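Local coordinates for protein export chaperone SatS (Mycobacterium tuberculosis H37Rv, PDB 6DNM) that acts as a chaperone for the SecA2 protein export pathway, probably by engaging proteins that this pathway exports, at residues Ser134-Val139 with Leu179-Val183; Leu104-Ala109 with Val173-Glu177; Gly17-Ile21 with Thr32-Tyr36. All coordinates share one frame; numbering follows the deposited sequence.

Interaction 1 (Ser134-Val139 with Leu179-Val183)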
loop_
_atom_site.group_PDB
_atom_site.type_symbol
_atom_site.label_atom_id
_atom_site.label_comp_id
_atom_site.label_asym_id
_atom_site.label_seq_id
_atom_site.Cartn_x
_atom_site.Cartn_y
_atom_site.Cartn_z
ATOM N N SER A 134 -1.281 10.915 -0.778
ATOM C CA SER A 134 -0.427 11.914 -0.153
ATOM C C SER A 134 -0.425 13.238 -0.899
ATOM O O SER A 134 0.136 14.216 -0.389
ATOM C CB SER A 134 1.009 11.397 -0.063
ATOM O OG SER A 134 1.596 11.304 -1.350
ATOM N N GLU A 135 -1.021 13.291 -2.092
ATOM C CA GLU A 135 -1.046 14.499 -2.919
ATOM C C GLU A 135 0.359 14.998 -3.243
ATOM O O GLU A 135 0.588 16.198 -3.403
ATOM C CB GLU A 135 -1.923 15.600 -2.310
ATOM C CG GLU A 135 -3.371 15.178 -2.145
ATOM C CD GLU A 135 -4.244 16.299 -1.628
ATOM O OE1 GLU A 135 -5.476 16.236 -1.826
ATOM O OE2 GLU A 135 -3.695 17.247 -1.027
ATOM N N ASP A 136 1.301 14.066 -3.351
ATOM C CA ASP A 136 2.699 14.346 -3.651
ATOM C C ASP A 136 3.057 13.622 -4.938
ATOM O O ASP A 136 2.691 12.458 -5.124
ATOM C CB ASP A 136 3.583 13.813 -2.513
ATOM C CG ASP A 136 5.008 14.328 -2.579
ATOM O OD1 ASP A 136 5.445 14.985 -1.610
ATOM O OD2 ASP A 136 5.690 14.074 -3.591
ATOM N N SER A 137 3.773 14.307 -5.824
ATOM C CA SER A 137 4.100 13.758 -7.133
ATOM C C SER A 137 5.310 12.829 -7.116
ATOM O O SER A 137 5.739 12.396 -8.188
ATOM C CB SER A 137 4.341 14.892 -8.132
ATOM O OG SER A 137 5.437 15.688 -7.718
ATOM N N ALA A 138 5.856 12.495 -5.944
ATOM C CA ALA A 138 7.127 11.771 -5.899
ATOM C C ALA A 138 7.056 10.442 -6.648
ATOM O O ALA A 138 7.979 10.090 -7.394
ATOM C CB ALA A 138 7.569 11.556 -4.453
ATOM N N VAL A 139 5.974 9.684 -6.459
ATOM C CA VAL A 139 5.860 8.383 -7.117
ATOM C C VAL A 139 5.706 8.555 -8.623
ATOM O O VAL A 139 6.407 7.907 -9.409
ATOM C CB VAL A 139 4.707 7.553 -6.522
ATOM C CG1 VAL A 139 4.574 6.229 -7.278
ATOM C CG2 VAL A 139 4.926 7.292 -5.037
ATOM N N LEU A 179 12.691 6.584 -3.388
ATOM C CA LEU A 179 11.257 6.346 -3.390
ATOM C C LEU A 179 10.817 5.591 -2.141
ATOM O O LEU A 179 9.780 5.915 -1.547
ATOM C CB LEU A 179 10.875 5.610 -4.672
ATOM C CG LEU A 179 9.389 5.419 -4.962
ATOM C CD1 LEU A 179 8.656 6.759 -4.979
ATOM C CD2 LEU A 179 9.215 4.686 -6.272
ATOM N N GLU A 180 11.599 4.592 -1.708
ATOM C CA GLU A 180 11.238 3.868 -0.495
ATOM C C GLU A 180 11.318 4.766 0.736
ATOM O O GLU A 180 10.496 4.626 1.650
ATOM C CB GLU A 180 12.069 2.584 -0.339
ATOM C CG GLU A 180 11.523 1.675 0.768
ATOM C CD GLU A 180 12.010 0.225 0.714
ATOM O OE1 GLU A 180 12.902 -0.117 -0.097
ATOM O OE2 GLU A 180 11.478 -0.577 1.513
ATOM N N ARG A 181 12.269 5.713 0.764
ATOM C CA ARG A 181 12.303 6.692 1.849
ATOM C C ARG A 181 11.053 7.561 1.841
ATOM O O ARG A 181 10.496 7.871 2.903
ATOM C CB ARG A 181 13.556 7.565 1.745
ATOM C CG ARG A 181 14.843 6.882 2.185
ATOM C CD ARG A 181 15.974 7.897 2.355
ATOM N NE ARG A 181 16.369 8.530 1.094
ATOM C CZ ARG A 181 17.264 8.034 0.243
ATOM N NH1 ARG A 181 17.871 6.881 0.500
ATOM N NH2 ARG A 181 17.559 8.695 -0.869
ATOM N N PHE A 182 10.586 7.953 0.652
ATOM C CA PHE A 182 9.334 8.700 0.568
ATOM C C PHE A 182 8.176 7.890 1.141
ATOM O O PHE A 182 7.379 8.395 1.939
ATOM C CB PHE A 182 9.034 9.102 -0.877
ATOM C CG PHE A 182 7.641 9.628 -1.063
ATOM C CD1 PHE A 182 7.317 10.910 -0.648
ATOM C CD2 PHE A 182 6.642 8.821 -1.589
ATOM C CE1 PHE A 182 6.027 11.392 -0.784
ATOM C CE2 PHE A 182 5.352 9.296 -1.737
ATOM C CZ PHE A 182 5.044 10.586 -1.326
ATOM N N VAL A 183 8.061 6.625 0.734
ATOM C CA VAL A 183 6.993 5.776 1.251
ATOM C C VAL A 183 7.044 5.716 2.769
ATOM O O VAL A 183 6.027 5.900 3.452
ATOM C CB VAL A 183 7.073 4.376 0.626
ATOM C CG1 VAL A 183 6.096 3.459 1.303
ATOM C CG2 VAL A 183 6.803 4.461 -0.853
#
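Phe182, on helix 170-185, carries this contact by pushing its ring into the turn that links helix 117-134 to helix 138-142. The methyl of Ala138 sits squarely over one face: its CB is 3.8 Å from the ring centroid and 7° off the ring normal, which defines a CH-pi contact. Ser134 approaches in the ring plane at the far edge, with OG 3.5 Å from Phe182 CZ. Asp136 meets the same end obliquely, its CG 3.6 Å from Phe182 CE1 and the carboxylate and ring planes 53° apart. Val139 CG2 serves two partners, lying 3.8 Å from Leu179 CD1 and 3.9 Å from Phe182 CE2. This branch reaches the helix because CG1 takes the place anti to the backbone N (chi1 177°), leaving CG2 beside that nitrogen.

In the second shell, Asp136 OD2 accepts the Ala138 backbone N-H at 2.8 Å through its anti lone pair, closing an Asx turn just where the short helix begins. Ser134 OG is engaged by the carbonyls of Ile130 and Gly131 in the preceding helical turn, which closes at Glu135 in a Schellman motif. Leu127 of helix 117-134 packs against both Val139 and Leu179.

No hydrogen bond crosses between the segments, so dispersion and ring-face contacts join them, while Asp136 OD2 and Ser134 OG find partners within their own turn and the preceding helix.

Interaction 2 (Leu104-Ala109 with Val173-Glu177)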
loop_
_atom_site.group_PDB
_atom_site.type_symbol
_atom_site.label_atom_id
_atom_site.label_comp_id
_atom_site.label_asym_id
_atom_site.label_seq_id
_atom_site.Cartn_x
_atom_site.Cartn_y
_atom_site.Cartn_z
ATOM N N LEU A 104 13.127 -5.594 -2.895
ATOM C CA LEU A 104 13.172 -4.972 -4.214
ATOM C C LEU A 104 14.454 -4.170 -4.406
ATOM O O LEU A 104 15.036 -4.174 -5.496
ATOM C CB LEU A 104 11.948 -4.084 -4.433
ATOM C CG LEU A 104 10.618 -4.817 -4.636
ATOM C CD1 LEU A 104 9.475 -3.824 -4.693
ATOM C CD2 LEU A 104 10.648 -5.682 -5.890
ATOM N N VAL A 105 14.927 -3.502 -3.349
ATOM C CA VAL A 105 16.152 -2.710 -3.462
ATOM C C VAL A 105 17.333 -3.588 -3.859
ATOM O O VAL A 105 18.204 -3.175 -4.636
ATOM C CB VAL A 105 16.411 -1.916 -2.165
ATOM C CG1 VAL A 105 16.666 -2.852 -0.981
ATOM C CG2 VAL A 105 17.568 -0.945 -2.357
ATOM N N ASP A 106 17.383 -4.812 -3.338
ATOM C CA ASP A 106 18.455 -5.740 -3.682
ATOM C C ASP A 106 18.250 -6.315 -5.076
ATOM O O ASP A 106 19.213 -6.456 -5.837
ATOM C CB ASP A 106 18.542 -6.849 -2.629
ATOM C CG ASP A 106 18.773 -6.302 -1.235
ATOM O OD1 ASP A 106 17.924 -6.542 -0.352
ATOM O OD2 ASP A 106 19.792 -5.607 -1.035
ATOM N N ASP A 107 16.997 -6.598 -5.444
ATOM C CA ASP A 107 16.728 -7.187 -6.752
ATOM C C ASP A 107 17.020 -6.208 -7.887
ATOM O O ASP A 107 17.570 -6.604 -8.920
ATOM C CB ASP A 107 15.292 -7.699 -6.824
ATOM C CG ASP A 107 15.045 -8.850 -5.872
ATOM O OD1 ASP A 107 16.028 -9.525 -5.502
ATOM O OD2 ASP A 107 13.875 -9.082 -5.485
ATOM N N PHE A 108 16.643 -4.936 -7.729
ATOM C CA PHE A 108 16.941 -3.947 -8.765
ATOM C C PHE A 108 18.437 -3.879 -9.044
ATOM O O PHE A 108 18.854 -3.684 -10.193
ATOM C CB PHE A 108 16.421 -2.568 -8.356
ATOM C CG PHE A 108 14.927 -2.412 -8.478
ATOM C CD1 PHE A 108 14.261 -2.772 -9.642
ATOM C CD2 PHE A 108 14.192 -1.885 -7.433
ATOM C CE1 PHE A 108 12.877 -2.628 -9.747
ATOM C CE2 PHE A 108 12.824 -1.729 -7.536
ATOM C CZ PHE A 108 12.165 -2.102 -8.694
ATOM N N ALA A 109 19.262 -4.050 -8.004
ATOM C CA ALA A 109 20.708 -3.987 -8.181
ATOM C C ALA A 109 21.230 -5.110 -9.062
ATOM O O ALA A 109 22.291 -4.955 -9.679
ATOM C CB ALA A 109 21.410 -4.010 -6.820
ATOM N N VAL A 173 18.719 1.763 -8.634
ATOM C CA VAL A 173 18.767 1.474 -7.199
ATOM C C VAL A 173 18.677 2.755 -6.381
ATOM O O VAL A 173 17.908 2.842 -5.413
ATOM C CB VAL A 173 20.041 0.682 -6.865
ATOM C CG1 VAL A 173 20.264 0.626 -5.346
ATOM C CG2 VAL A 173 19.945 -0.693 -7.463
ATOM N N ARG A 174 19.491 3.754 -6.735
ATOM C CA ARG A 174 19.462 5.035 -6.038
ATOM C C ARG A 174 18.068 5.643 -6.076
ATOM O O ARG A 174 17.568 6.143 -5.060
ATOM C CB ARG A 174 20.465 5.979 -6.698
ATOM C CG ARG A 174 21.005 7.083 -5.815
ATOM C CD ARG A 174 20.092 8.306 -5.782
ATOM N NE ARG A 174 19.949 8.982 -7.070
ATOM C CZ ARG A 174 18.810 9.518 -7.499
ATOM N NH1 ARG A 174 18.755 10.118 -8.681
ATOM N NH2 ARG A 174 17.722 9.456 -6.739
ATOM N N GLU A 175 17.415 5.587 -7.237
ATOM C CA GLU A 175 16.081 6.157 -7.351
ATOM C C GLU A 175 15.073 5.357 -6.535
ATOM O O GLU A 175 14.191 5.935 -5.886
ATOM C CB GLU A 175 15.693 6.267 -8.829
ATOM C CG GLU A 175 16.499 7.368 -9.545
ATOM C CD GLU A 175 16.371 7.374 -11.057
ATOM O OE1 GLU A 175 15.604 6.567 -11.614
ATOM O OE2 GLU A 175 17.043 8.220 -11.699
ATOM N N TRP A 176 15.213 4.029 -6.510
ATOM C CA TRP A 176 14.313 3.227 -5.686
ATOM C C TRP A 176 14.501 3.546 -4.212
ATOM O O TRP A 176 13.523 3.653 -3.462
ATOM C CB TRP A 176 14.532 1.733 -5.915
ATOM C CG TRP A 176 13.718 0.948 -4.943
ATOM C CD1 TRP A 176 14.158 0.353 -3.794
ATOM C CD2 TRP A 176 12.308 0.722 -4.999
ATOM N NE1 TRP A 176 13.109 -0.244 -3.139
ATOM C CE2 TRP A 176 11.962 -0.031 -3.858
ATOM C CE3 TRP A 176 11.307 1.071 -5.908
ATOM C CZ2 TRP A 176 10.660 -0.443 -3.610
ATOM C CZ3 TRP A 176 10.020 0.664 -5.658
ATOM C CH2 TRP A 176 9.704 -0.083 -4.519
ATOM N N GLU A 177 15.756 3.676 -3.771
ATOM C CA GLU A 177 16.012 3.984 -2.368
ATOM C C GLU A 177 15.352 5.293 -1.965
ATOM O O GLU A 177 14.785 5.395 -0.871
ATOM C CB GLU A 177 17.516 4.026 -2.108
ATOM C CG GLU A 177 18.136 2.646 -2.094
ATOM C CD GLU A 177 19.647 2.661 -2.026
ATOM O OE1 GLU A 177 20.260 3.680 -2.404
ATOM O OE2 GLU A 177 20.214 1.644 -1.587
HETATM O O HOH W 1 13.151 -2.838 -1.017
#
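Trp176 and Phe108 meet as an oblique aromatic pair, their planes at 55° and the centroids of the Phe108 ring and the Trp176 five-membered ring 5.2 Å apart. Phe108 leads with CE2, which lies over one indole face, 3.6 Å from Trp176 CD2. Leu104 CB lies above the same face, offset toward the rim, while its CD1 touches Trp176 CZ2 at 3.7 Å.

Aliphatic contacts extend the seam. Val105 CB is 3.6 Å from Trp176 CD1, and its CG2 meets Glu177 CG; with CG1 between the backbone N and the carbonyl carbon (chi1 64°), CG2 falls anti to the N and turns toward the glutamate's aliphatic stem. Val173 CG2 fits against the backbone of the other helix, 3.5 Å from Ala109 CA.

These residues join two nearly antiparallel helices, whose short segments run at 166° with axes 9.4 Å apart, within the helical part of the C-terminal domain. Helices 117-134 and 148-157 also pack here, with Leu127 and Leu149 against Trp176 and Leu120 and Leu152 against Phe108.

The polar link is slight: one water accepts from Val105 N at 3.0 Å and, weakly, from Trp176 NE1, which also donates weakly to Glu180 OE1.

Interaction 3 (Gly17-Ile21 with Thr32-Tyr36)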
loop_
_atom_site.group_PDB
_atom_site.type_symbol
_atom_site.label_atom_id
_atom_site.label_comp_id
_atom_site.label_asym_id
_atom_site.label_seq_id
_atom_site.Cartn_x
_atom_site.Cartn_y
_atom_site.Cartn_z
ATOM N N GLY A 17 -17.040 -1.834 1.895
ATOM C CA GLY A 17 -16.356 -1.147 0.813
ATOM C C GLY A 17 -14.976 -0.648 1.159
ATOM O O GLY A 17 -14.450 0.227 0.469
ATOM N N ILE A 18 -14.371 -1.181 2.215
ATOM C CA ILE A 18 -13.062 -0.757 2.689
ATOM C C ILE A 18 -12.239 -2.024 2.884
ATOM O O ILE A 18 -12.744 -3.009 3.429
ATOM C CB ILE A 18 -13.197 0.043 4.005
ATOM C CG1 ILE A 18 -13.989 1.340 3.761
ATOM C CG2 ILE A 18 -11.839 0.336 4.621
ATOM C CD1 ILE A 18 -14.506 2.037 5.022
ATOM N N ASP A 19 -10.983 -2.009 2.414
ATOM C CA ASP A 19 -10.142 -3.198 2.439
ATOM C C ASP A 19 -9.078 -3.081 3.514
ATOM O O ASP A 19 -8.295 -2.119 3.501
ATOM C CB ASP A 19 -9.409 -3.378 1.098
ATOM C CG ASP A 19 -10.312 -3.793 -0.039
ATOM O OD1 ASP A 19 -11.353 -4.439 0.195
ATOM O OD2 ASP A 19 -9.945 -3.474 -1.186
ATOM N N PRO A 20 -8.947 -4.074 4.385
ATOM C CA PRO A 20 -7.695 -4.219 5.139
ATOM C C PRO A 20 -6.575 -4.610 4.191
ATOM O O PRO A 20 -6.765 -5.406 3.271
ATOM C CB PRO A 20 -7.999 -5.364 6.116
ATOM C CG PRO A 20 -9.525 -5.467 6.144
ATOM C CD PRO A 20 -9.945 -5.090 4.751
ATOM N N ILE A 21 -5.404 -4.010 4.395
ATOM C CA ILE A 21 -4.245 -4.320 3.568
ATOM C C ILE A 21 -3.054 -4.645 4.459
ATOM O O ILE A 21 -2.988 -4.234 5.619
ATOM C CB ILE A 21 -3.888 -3.204 2.551
ATOM C CG1 ILE A 21 -3.328 -1.974 3.261
ATOM C CG2 ILE A 21 -5.096 -2.847 1.674
ATOM C CD1 ILE A 21 -2.772 -0.924 2.290
ATOM N N THR A 32 -3.273 -1.706 7.655
ATOM C CA THR A 32 -4.069 -0.483 7.620
ATOM C C THR A 32 -5.307 -0.760 6.778
ATOM O O THR A 32 -5.548 -1.903 6.367
ATOM C CB THR A 32 -3.243 0.727 7.146
ATOM O OG1 THR A 32 -4.003 1.932 7.333
ATOM C CG2 THR A 32 -2.848 0.613 5.674
ATOM N N LEU A 33 -6.109 0.281 6.537
ATOM C CA LEU A 33 -7.296 0.187 5.696
ATOM C C LEU A 33 -7.160 1.123 4.505
ATOM O O LEU A 33 -6.567 2.203 4.607
ATOM C CB LEU A 33 -8.575 0.588 6.453
ATOM C CG LEU A 33 -8.887 -0.164 7.751
ATOM C CD1 LEU A 33 -10.158 0.378 8.390
ATOM C CD2 LEU A 33 -9.019 -1.664 7.503
ATOM N N ARG A 34 -7.737 0.707 3.375
ATOM C CA ARG A 34 -7.736 1.523 2.171
ATOM C C ARG A 34 -9.033 1.305 1.411
ATOM O O ARG A 34 -9.536 0.181 1.332
ATOM C CB ARG A 34 -6.569 1.136 1.262
ATOM C CG ARG A 34 -6.449 2.005 -0.003
ATOM C CD ARG A 34 -6.860 1.237 -1.266
ATOM N NE ARG A 34 -6.140 -0.025 -1.310
ATOM C CZ ARG A 34 -6.432 -1.091 -2.046
ATOM N NH1 ARG A 34 -5.687 -2.167 -1.967
ATOM N NH2 ARG A 34 -7.455 -1.102 -2.873
ATOM N N CYS A 35 -9.566 2.388 0.848
ATOM C CA CYS A 35 -10.725 2.309 -0.029
ATOM C C CYS A 35 -10.510 3.245 -1.207
ATOM O O CYS A 35 -9.507 3.962 -1.284
ATOM C CB CYS A 35 -12.015 2.680 0.706
ATOM S SG CYS A 35 -12.102 4.409 1.171
ATOM N N TYR A 36 -11.461 3.243 -2.132
ATOM C CA TYR A 36 -11.478 4.188 -3.239
ATOM C C TYR A 36 -12.800 4.935 -3.221
ATOM O O TYR A 36 -13.865 4.323 -3.084
ATOM C CB TYR A 36 -11.303 3.471 -4.568
ATOM C CG TYR A 36 -10.007 2.708 -4.642
ATOM C CD1 TYR A 36 -8.804 3.342 -4.964
ATOM C CD2 TYR A 36 -9.976 1.361 -4.361
ATOM C CE1 TYR A 36 -7.604 2.627 -5.024
ATOM C CE2 TYR A 36 -8.807 0.653 -4.421
ATOM C CZ TYR A 36 -7.616 1.277 -4.740
ATOM O OH TYR A 36 -6.446 0.534 -4.786
HETATM O O HOH W 2 -13.347 0.971 -1.898
#
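Asp19 and Arg34, like Ile21 and Thr32, form antiparallel hydrogen-bonded pairs with Pro20 and Leu33 as the non-hydrogen-bonded pair between them, the short strand segments running at 134° to each other and the four backbone bonds ranging from Asp19 N to Arg34 O at 2.8 Å, with an N-H...O angle of 166°, to Thr32 N to Ile21 O at 3.3 Å.

On the face bearing Ile21, Thr32 and Arg34, Ile21 and Thr32 lie side by side, with Ile21 CG1 3.6 Å from Thr32 CG2. The threonine methyl points to this neighbour while OG1, anti to the backbone N (chi1 -171°), bonds to Ser51 O. Arg34 and Asp19 point the same way, but the ion pair is long and its geometry doubtful, because Arg34 NH2 is less surely placed. On the other face, Leu33 CD2 reaches Pro20 CG at 4.1 Å. Pro20, which has no N-H, costs this pairing no bond because it falls in the non-hydrogen-bonded pair; its CA makes a CA-H...O contact with Thr32 O. Ile18 CG2 packs on Leu33 CB at 3.8 Å. Next to the Asp19-Arg34 pair, a water donates to Gly17 O and accepts from Tyr36 N, bridging the two segments.

This beta hairpin forms the middle of a four-stranded mixed sheet. Strand 40-43 flanks strand 29-37, strand 98-100 runs parallel to strand 19-24, and Trp13 of helix 12-16 packs on Pro20 and Leu33.

Overall arrangement
Along the chain interaction 3 comes first, closing a local hairpin before either helical contact opens. Interactions 1 and 2 then interleave: residues 104-109 and 134-139 come in turn, followed by 173-177 and 179-183, successive parts of helix 170-185. That helix therefore connects the two contacts, whose centres are about 15 Å apart, and helix 117-134 packs against both. Interaction 3 lies in the four-stranded sheet across the chain's centre, about 19 Å from interaction 1 and about 28 Å from interaction 2 between centres, and touches neither. The C-terminal domain of this chaperone thus combines a sheet part, held here by a local hairpin, with a helical part whose helices are joined by contacts distant in sequence.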